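Local coordinates for protein exopolygalacturonase (Yersinia enterocolitica, PDB 2UVF) that probably cleaves the galacturonic acid chains of pectin from their ends, acting as a family 28 exopolygalacturonase with a beta-helix fold, at residues D83-F88 against I110-F115; S198-L203 against D225-Y230; N310-A315 against Q328-L333. All blocks are in the same frame, centred on the assembly; numbering follows the deposited sequence.

Interaction 1 (D83-F88 against I110-F115)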
loop_
_atom_site.group_PDB
_atom_site.type_symbol
_atom_site.label_atom_id
_atom_site.label_comp_id
_atom_site.label_asym_id
_atom_site.label_seq_id
_atom_site.Cartn_x
_atom_site.Cartn_y
_atom_site.Cartn_z
ATOM N N ASP A 83 -23.374 1.196 -4.398
ATOM C CA ASP A 83 -24.051 1.970 -3.341
ATOM C C ASP A 83 -23.506 1.651 -1.946
ATOM O O ASP A 83 -23.449 2.515 -1.070
ATOM C CB ASP A 83 -25.583 1.746 -3.366
ATOM C CG ASP A 83 -26.208 1.937 -4.768
ATOM O OD1 ASP A 83 -25.888 2.935 -5.472
ATOM O OD2 ASP A 83 -27.048 1.084 -5.152
ATOM N N ASN A 84 -23.122 0.398 -1.740
ATOM C CA ASN A 84 -22.463 0.006 -0.505
ATOM C C ASN A 84 -21.139 0.733 -0.326
ATOM O O ASN A 84 -20.908 1.377 0.698
ATOM C CB ASN A 84 -22.230 -1.488 -0.461
ATOM C CG ASN A 84 -21.685 -1.942 0.871
ATOM O OD1 ASN A 84 -20.469 -2.151 1.034
ATOM N ND2 ASN A 84 -22.575 -2.099 1.834
ATOM N N ASN A 85 -20.284 0.654 -1.338
ATOM C CA ASN A 85 -19.066 1.483 -1.351
ATOM C C ASN A 85 -19.296 3.000 -1.125
ATOM O O ASN A 85 -18.501 3.633 -0.428
ATOM C CB ASN A 85 -18.234 1.191 -2.599
ATOM C CG ASN A 85 -17.371 -0.069 -2.452
ATOM O OD1 ASN A 85 -16.157 0.033 -2.270
ATOM N ND2 ASN A 85 -17.995 -1.261 -2.532
ATOM N N ASP A 86 -20.385 3.578 -1.653
ATOM C CA ASP A 86 -20.680 5.008 -1.400
ATOM C C ASP A 86 -20.800 5.297 0.104
ATOM O O ASP A 86 -20.383 6.346 0.583
ATOM C CB ASP A 86 -21.967 5.490 -2.117
ATOM C CG ASP A 86 -21.841 5.524 -3.642
ATOM O OD1 ASP A 86 -20.720 5.655 -4.168
ATOM O OD2 ASP A 86 -22.891 5.434 -4.322
ATOM N N ASN A 87 -21.371 4.345 0.835
ATOM C CA ASN A 87 -21.560 4.430 2.290
ATOM C C ASN A 87 -20.262 4.163 3.100
ATOM O O ASN A 87 -19.914 4.942 4.004
ATOM C CB ASN A 87 -22.696 3.449 2.673
ATOM C CG ASN A 87 -23.113 3.521 4.145
ATOM O OD1 ASN A 87 -22.563 4.281 4.949
ATOM N ND2 ASN A 87 -24.113 2.699 4.504
ATOM N N PHE A 88 -19.547 3.089 2.755
ATOM C CA PHE A 88 -18.411 2.606 3.558
ATOM C C PHE A 88 -16.970 2.865 3.057
ATOM O O PHE A 88 -16.058 2.857 3.859
ATOM C CB PHE A 88 -18.597 1.116 3.891
ATOM C CG PHE A 88 -19.924 0.802 4.569
ATOM C CD1 PHE A 88 -20.168 1.210 5.888
ATOM C CD2 PHE A 88 -20.922 0.118 3.883
ATOM C CE1 PHE A 88 -21.393 0.928 6.515
ATOM C CE2 PHE A 88 -22.140 -0.172 4.494
ATOM C CZ PHE A 88 -22.381 0.227 5.809
ATOM N N ILE A 110 -13.861 1.150 -13.758
ATOM C CA ILE A 110 -13.601 0.074 -12.812
ATOM C C ILE A 110 -14.905 -0.459 -12.210
ATOM O O ILE A 110 -15.930 0.208 -12.241
ATOM C CB ILE A 110 -12.578 0.513 -11.724
ATOM C CG1 ILE A 110 -13.155 1.596 -10.807
ATOM C CG2 ILE A 110 -11.274 0.998 -12.382
ATOM C CD1 ILE A 110 -12.406 1.775 -9.491
ATOM N N VAL A 111 -14.853 -1.672 -11.673
ATOM C CA VAL A 111 -15.983 -2.259 -10.973
ATOM C C VAL A 111 -15.642 -2.459 -9.494
ATOM O O VAL A 111 -14.470 -2.597 -9.130
ATOM C CB VAL A 111 -16.444 -3.582 -11.658
ATOM C CG1 VAL A 111 -17.009 -3.290 -13.078
ATOM C CG2 VAL A 111 -15.298 -4.636 -11.710
ATOM N N MET A 112 -16.657 -2.435 -8.634
ATOM C CA MET A 112 -16.460 -2.731 -7.203
ATOM C C MET A 112 -16.370 -4.241 -6.945
ATOM O O MET A 112 -17.009 -5.036 -7.639
ATOM C CB MET A 112 -17.538 -2.073 -6.338
ATOM C CG MET A 112 -17.599 -0.534 -6.449
ATOM S SD MET A 112 -16.182 0.376 -5.720
ATOM C CE MET A 112 -15.161 0.643 -7.153
ATOM N N GLN A 113 -15.548 -4.617 -5.959
ATOM C CA GLN A 113 -15.256 -6.021 -5.614
ATOM C C GLN A 113 -15.412 -6.233 -4.101
ATOM O O GLN A 113 -14.960 -7.230 -3.553
ATOM C CB GLN A 113 -13.836 -6.385 -6.029
ATOM C CG GLN A 113 -13.575 -6.375 -7.527
ATOM C CD GLN A 113 -12.117 -6.574 -7.863
ATOM O OE1 GLN A 113 -11.465 -5.694 -8.427
ATOM N NE2 GLN A 113 -11.593 -7.739 -7.523
ATOM N N ASN A 114 -16.047 -5.280 -3.429
ATOM C CA ASN A 114 -16.247 -5.357 -1.984
ATOM C C ASN A 114 -17.631 -4.865 -1.590
ATOM O O ASN A 114 -18.198 -4.003 -2.260
ATOM C CB ASN A 114 -15.151 -4.587 -1.215
ATOM C CG ASN A 114 -15.313 -3.076 -1.306
ATOM O OD1 ASN A 114 -14.824 -2.451 -2.256
ATOM N ND2 ASN A 114 -15.985 -2.475 -0.306
ATOM N N PHE A 115 -18.161 -5.422 -0.506
ATOM C CA PHE A 115 -19.464 -5.042 0.043
ATOM C C PHE A 115 -19.426 -5.280 1.555
ATOM O O PHE A 115 -19.169 -6.392 2.000
ATOM C CB PHE A 115 -20.576 -5.877 -0.631
ATOM C CG PHE A 115 -21.984 -5.575 -0.149
ATOM C CD1 PHE A 115 -22.818 -4.741 -0.881
ATOM C CD2 PHE A 115 -22.493 -6.171 1.000
ATOM C CE1 PHE A 115 -24.123 -4.468 -0.453
ATOM C CE2 PHE A 115 -23.797 -5.905 1.430
ATOM C CZ PHE A 115 -24.605 -5.049 0.704
#
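The amide of Asn84 lies against the ring of Phe115, the two planes only 22° apart, with Asn84 ND2 sitting 3.6 Å above the centre of the ring. Behind the amide, Asn84 CB comes to 3.3 Å from Phe115 CD1, so the whole short side chain is pressed along one face. At the other end of the group, Asn84 OD1 lies 3.2 Å from Phe115 CA and accepts the backbone N-H of Thr116. Both side chains hold CG anti to the backbone N (chi1 -174° in Asn84), which sends the amide out from the helix and the ring across it.

One residue further on, Asn85 ND2 is hydrogen-bonded to Ala81 O, one turn back in its own helix, and also gives a weak, bent bond to Asn114 O at 2.8 Å. The same amide is backed by Met112, whose chain bends at chi2 and chi3 to bring SD within 3.5 Å of Asn85 CG. Asparagine suits both places, being short enough for a tight approach and carrying both a donor and an acceptor.

Asn85 and Met112 also touch Asn395 and Asn428 of the beta-helix, so the contact lies where the two domains meet. Gln113 and Phe115 pair through their backbones with Trp57 and Leu55. Side chains of helix 81-88 thus meet two backbone groups, Asn114 O and Thr116 N, of strand 114-117, an outermost strand of a three-stranded antiparallel sheet in a fibronectin type III domain.

Interaction 2 (S198-L203 against D225-Y230)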
loop_
_atom_site.group_PDB
_atom_site.type_symbol
_atom_site.label_atom_id
_atom_site.label_comp_id
_atom_site.label_asym_id
_atom_site.label_seq_id
_atom_site.Cartn_x
_atom_site.Cartn_y
_atom_site.Cartn_z
ATOM N N SER A 198 1.700 10.149 22.894
ATOM C CA SER A 198 2.198 8.842 23.318
ATOM C C SER A 198 3.535 8.549 22.652
ATOM O O SER A 198 3.849 9.110 21.598
ATOM C CB SER A 198 1.174 7.750 23.006
ATOM O OG SER A 198 1.683 6.444 23.253
ATOM N N GLY A 199 4.328 7.693 23.295
ATOM C CA GLY A 199 5.560 7.163 22.704
ATOM C C GLY A 199 5.277 5.791 22.143
ATOM O O GLY A 199 4.113 5.389 22.027
ATOM N N ALA A 200 6.329 5.054 21.814
ATOM C CA ALA A 200 6.168 3.706 21.262
ATOM C C ALA A 200 5.299 2.825 22.139
ATOM O O ALA A 200 5.479 2.782 23.346
ATOM C CB ALA A 200 7.528 3.037 21.023
ATOM N N LEU A 201 4.359 2.126 21.513
ATOM C CA LEU A 201 3.477 1.187 22.197
ATOM C C LEU A 201 3.720 -0.178 21.575
ATOM O O LEU A 201 4.185 -0.265 20.451
ATOM C CB LEU A 201 2.003 1.587 22.029
ATOM C CG LEU A 201 1.591 3.027 22.370
ATOM C CD1 LEU A 201 0.296 3.406 21.651
ATOM C CD2 LEU A 201 1.464 3.266 23.887
ATOM N N TRP A 202 3.411 -1.243 22.311
ATOM C CA TRP A 202 3.767 -2.589 21.895
ATOM C C TRP A 202 2.530 -3.461 21.989
ATOM O O TRP A 202 1.978 -3.665 23.074
ATOM C CB TRP A 202 4.912 -3.141 22.758
ATOM C CG TRP A 202 6.086 -2.208 22.828
ATOM C CD1 TRP A 202 6.240 -1.140 23.678
ATOM C CD2 TRP A 202 7.258 -2.242 22.008
ATOM N NE1 TRP A 202 7.438 -0.504 23.429
ATOM C CE2 TRP A 202 8.082 -1.157 22.409
ATOM C CE3 TRP A 202 7.691 -3.076 20.970
ATOM C CZ2 TRP A 202 9.325 -0.889 21.808
ATOM C CZ3 TRP A 202 8.935 -2.811 20.375
ATOM C CH2 TRP A 202 9.734 -1.727 20.806
ATOM N N LEU A 203 2.081 -3.947 20.838
ATOM C CA LEU A 203 0.853 -4.713 20.764
ATOM C C LEU A 203 1.157 -6.166 21.066
ATOM O O LEU A 203 2.320 -6.568 21.162
ATOM C CB LEU A 203 0.201 -4.582 19.373
ATOM C CG LEU A 203 -0.235 -3.204 18.855
ATOM C CD1 LEU A 203 -0.848 -3.336 17.491
ATOM C CD2 LEU A 203 -1.220 -2.522 19.786
ATOM N N ASP A 225 11.131 8.259 24.034
ATOM C CA ASP A 225 9.892 7.497 24.128
ATOM C C ASP A 225 9.777 6.435 23.040
ATOM O O ASP A 225 8.762 5.756 22.935
ATOM C CB ASP A 225 8.706 8.444 24.084
ATOM C CG ASP A 225 8.370 9.010 25.445
ATOM O OD1 ASP A 225 7.988 8.199 26.338
ATOM O OD2 ASP A 225 8.481 10.255 25.614
ATOM N N TYR A 226 10.837 6.299 22.246
ATOM C CA TYR A 226 10.942 5.296 21.187
ATOM C C TYR A 226 12.269 4.556 21.401
ATOM O O TYR A 226 13.305 4.969 20.864
ATOM C CB TYR A 226 10.893 5.945 19.781
ATOM C CG TYR A 226 9.723 6.898 19.541
ATOM C CD1 TYR A 226 8.526 6.441 18.978
ATOM C CD2 TYR A 226 9.819 8.258 19.867
ATOM C CE1 TYR A 226 7.449 7.311 18.756
ATOM C CE2 TYR A 226 8.752 9.137 19.652
ATOM C CZ TYR A 226 7.571 8.653 19.086
ATOM O OH TYR A 226 6.511 9.507 18.859
ATOM N N PRO A 227 12.242 3.463 22.196
ATOM C CA PRO A 227 13.484 2.776 22.508
ATOM C C PRO A 227 13.832 1.822 21.370
ATOM O O PRO A 227 13.070 1.737 20.406
ATOM C CB PRO A 227 13.166 2.039 23.814
ATOM C CG PRO A 227 11.661 1.872 23.846
ATOM C CD PRO A 227 11.068 2.788 22.786
ATOM N N ALA A 228 14.965 1.123 21.456
ATOM C CA ALA A 228 15.417 0.288 20.335
ATOM C C ALA A 228 14.281 -0.607 19.843
ATOM O O ALA A 228 13.542 -1.171 20.650
ATOM C CB ALA A 228 16.642 -0.541 20.726
ATOM N N GLY A 229 14.161 -0.737 18.518
ATOM C CA GLY A 229 13.000 -1.367 17.898
ATOM C C GLY A 229 13.259 -2.652 17.157
ATOM O O GLY A 229 12.723 -3.681 17.538
ATOM N N TYR A 230 14.053 -2.600 16.086
ATOM C CA TYR A 230 14.241 -3.755 15.196
ATOM C C TYR A 230 15.369 -3.508 14.198
ATOM O O TYR A 230 15.767 -2.363 13.983
ATOM C CB TYR A 230 12.930 -4.047 14.419
ATOM C CG TYR A 230 12.608 -3.013 13.350
ATOM C CD1 TYR A 230 12.876 -3.268 12.006
ATOM C CD2 TYR A 230 12.060 -1.773 13.689
ATOM C CE1 TYR A 230 12.607 -2.308 11.017
ATOM C CE2 TYR A 230 11.787 -0.828 12.726
ATOM C CZ TYR A 230 12.060 -1.095 11.388
ATOM O OH TYR A 230 11.785 -0.146 10.419
#
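Ala200 CB forms the apolar centre, meeting Tyr226 CD1 at 4.1 Å and Pro227 CD at 4.0 Å. A methyl group is small enough to fit there while the two backbones come close. Farther along, Trp202 and Pro227 meet tip to tip, Trp202 CZ2 lying 4.2 Å from Pro227 CG. The edge of the indole also runs past Ala228 O and Gly229 CA, so proline and backbone meet its rim rather than a face.

Outward from this patch the contact turns polar. Ala200 N donates to Asp225 O at 2.8 Å with an N-H...O angle of 153°, the donor lying in the carbonyl plane. The same oxygen receives a longer CA-H...O approach from Gly199, 3.5 Å from Gly199 CA. Having no side chain, Gly199 leaves room for Asp225 CB, 3.7 Å from its CA. Tyr226 OH is bonded to Ser220 O, just after strand 215-219.

The contact joins the end of strand 194-202 to the segment leading into strand 228-230, where Gly229 and Tyr230 form a classic bulge facing Arg240 of the glycan pocket. With one backbone hydrogen bond between the segments and mostly apolar packing around it, the fit probably depends more on shape than on charge.

Interaction 3 (N310-A315 against Q328-L333)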
loop_
_atom_site.group_PDB
_atom_site.type_symbol
_atom_site.label_atom_id
_atom_site.label_comp_id
_atom_site.label_asym_id
_atom_site.label_seq_id
_atom_site.Cartn_x
_atom_site.Cartn_y
_atom_site.Cartn_z
ATOM N N ASN A 310 14.533 15.836 16.168
ATOM C CA ASN A 310 15.046 15.406 17.458
ATOM C C ASN A 310 15.770 14.068 17.448
ATOM O O ASN A 310 16.789 13.903 18.118
ATOM C CB ASN A 310 13.911 15.396 18.489
ATOM C CG ASN A 310 13.347 16.799 18.770
ATOM O OD1 ASN A 310 13.909 17.803 18.340
ATOM N ND2 ASN A 310 12.247 16.861 19.503
ATOM N N GLN A 311 15.242 13.114 16.681
ATOM C CA GLN A 311 15.874 11.806 16.520
ATOM C C GLN A 311 17.178 11.866 15.713
ATOM O O GLN A 311 18.151 11.176 16.057
ATOM C CB GLN A 311 14.877 10.798 15.928
ATOM C CG GLN A 311 13.777 10.366 16.896
ATOM C CD GLN A 311 12.764 9.389 16.285
ATOM O OE1 GLN A 311 12.292 9.578 15.158
ATOM N NE2 GLN A 311 12.402 8.362 17.042
ATOM N N VAL A 312 17.226 12.701 14.667
ATOM C CA VAL A 312 18.476 12.876 13.895
ATOM C C VAL A 312 19.557 13.602 14.728
ATOM O O VAL A 312 20.707 13.170 14.766
ATOM C CB VAL A 312 18.248 13.531 12.485
ATOM C CG1 VAL A 312 19.550 13.755 11.743
ATOM C CG2 VAL A 312 17.296 12.679 11.643
ATOM N N GLU A 313 19.178 14.674 15.419
ATOM C CA GLU A 313 20.094 15.358 16.336
ATOM C C GLU A 313 20.646 14.434 17.456
ATOM O O GLU A 313 21.828 14.466 17.757
ATOM C CB GLU A 313 19.437 16.627 16.896
ATOM C CG GLU A 313 19.097 17.643 15.769
ATOM C CD GLU A 313 18.524 18.967 16.267
ATOM O OE1 GLU A 313 18.135 19.043 17.461
ATOM O OE2 GLU A 313 18.462 19.925 15.453
ATOM N N LYS A 314 19.790 13.594 18.031
ATOM C CA LYS A 314 20.216 12.637 19.046
ATOM C C LYS A 314 21.180 11.575 18.495
ATOM O O LYS A 314 22.196 11.271 19.119
ATOM C CB LYS A 314 19.007 11.993 19.730
ATOM C CG LYS A 314 19.375 10.811 20.612
ATOM C CD LYS A 314 18.376 10.572 21.728
ATOM C CE LYS A 314 19.038 9.788 22.863
ATOM N NZ LYS A 314 20.057 10.628 23.607
ATOM N N ALA A 315 20.859 11.023 17.324
ATOM C CA ALA A 315 21.692 10.021 16.659
ATOM C C ALA A 315 23.103 10.538 16.337
ATOM O O ALA A 315 24.084 9.803 16.499
ATOM C CB ALA A 315 21.014 9.542 15.396
ATOM N N GLN A 328 18.218 5.954 9.049
ATOM C CA GLN A 328 17.928 4.797 9.903
ATOM C C GLN A 328 17.223 5.091 11.227
ATOM O O GLN A 328 16.560 4.226 11.784
ATOM C CB GLN A 328 19.217 3.973 10.167
ATOM C CG GLN A 328 20.018 3.566 8.931
ATOM C CD GLN A 328 19.210 2.746 7.914
ATOM O OE1 GLN A 328 19.462 2.811 6.731
ATOM N NE2 GLN A 328 18.254 1.986 8.382
ATOM N N ARG A 329 17.352 6.309 11.722
ATOM C CA ARG A 329 17.001 6.584 13.112
ATOM C C ARG A 329 15.710 7.390 13.349
ATOM O O ARG A 329 15.387 7.713 14.490
ATOM C CB ARG A 329 18.199 7.212 13.851
ATOM C CG ARG A 329 19.523 6.414 13.757
ATOM C CD ARG A 329 19.499 5.179 14.619
ATOM N NE ARG A 329 19.045 5.523 15.962
ATOM C CZ ARG A 329 18.463 4.675 16.799
ATOM N NH1 ARG A 329 18.253 3.404 16.442
ATOM N NH2 ARG A 329 18.087 5.102 18.004
ATOM N N ARG A 330 14.953 7.684 12.293
ATOM C CA ARG A 330 13.601 8.278 12.465
ATOM C C ARG A 330 12.583 7.161 12.654
ATOM O O ARG A 330 12.649 6.156 11.959
ATOM C CB ARG A 330 13.213 9.103 11.242
ATOM C CG ARG A 330 14.196 10.179 10.886
ATOM C CD ARG A 330 13.757 10.946 9.665
ATOM N NE ARG A 330 14.254 10.373 8.417
ATOM C CZ ARG A 330 13.558 10.333 7.280
ATOM N NH1 ARG A 330 12.302 10.794 7.236
ATOM N NH2 ARG A 330 14.103 9.812 6.197
ATOM N N SER A 331 11.663 7.328 13.602
ATOM C CA SER A 331 10.594 6.355 13.839
ATOM C C SER A 331 9.523 6.340 12.733
ATOM O O SER A 331 8.918 7.369 12.418
ATOM C CB SER A 331 9.902 6.630 15.182
ATOM O OG SER A 331 10.602 6.063 16.296
ATOM N N SER A 332 9.303 5.164 12.152
ATOM C CA SER A 332 8.152 4.921 11.283
ATOM C C SER A 332 6.866 4.982 12.091
ATOM O O SER A 332 6.891 4.980 13.334
ATOM C CB SER A 332 8.268 3.555 10.609
ATOM O OG SER A 332 9.256 3.613 9.617
ATOM N N LEU A 333 5.738 5.039 11.405
ATOM C CA LEU A 333 4.472 5.151 12.112
ATOM C C LEU A 333 4.024 3.821 12.737
ATOM O O LEU A 333 3.562 3.781 13.874
ATOM C CB LEU A 333 3.395 5.736 11.185
ATOM C CG LEU A 333 2.134 6.200 11.916
ATOM C CD1 LEU A 333 1.870 7.697 11.704
ATOM C CD2 LEU A 333 0.947 5.325 11.535
#
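Helix 307-317 belongs to a helical excursion from the beta-helix, and here it grips the loop that returns the chain to strand 334-339. The grip is a two-pronged amide. Gln311 OE1 accepts the backbone N-H of Ser331 at 2.8 Å, nearly straight at 164°, with the donor 28° above the carbonyl plane. Beside it, Gln311 NE2 donates to Ser331 OG at 3.0 Å, the oxygen lying almost in the amide plane. Glutamine has the reach for this: its chain is extended beyond CG (chi2 178°), and its CB passes 3.4 Å from Arg329 O. Ser331 OG is also bonded to Ala242 O, so this buried hydroxyl has two partners.

Apolar contacts flank the amide. Ala315 CB packs on the aliphatic stem of Arg329, 3.8 Å from its CG, and Val312 CG2 runs alongside Arg330, 4.1 Å from its CG. The guanidinium of Arg330 bonds Asn379 OD1 and the backbone oxygens of Ala353 and Asn378, and makes a cation-pi contact with Tyr326.

Asn379 lines the glycan pocket, and the Arg330 side chain is about 7 Å from a bound galacturonic acid. The loop held by Gln311 thus probably belongs to the second shell of the sugar-binding cleft of a family 28 beta-helix.

In the fold
From the N terminus the three contacts follow in series, none nested in or crossing another. Interaction 1 closes a loop of 21 residues containing helix 92-100 and stays within the fibronectin type III domain, its centre about 36 and 39 Å from the centres of interactions 2 and 3. Interaction 2 closes another 21-residue loop, which carries strands 207-211 and 215-219 of the beta-helix. Interaction 3 spans 12 residues, holding the end of helix 307-317 and most of helix 322-328. The last two meet directly, with Tyr226 CD1 3.4 Å from Ser331 OG, so that an early part of the beta-helix, the segment entering strand 228-230 and the later helical excursion pack together near the glycan pocket.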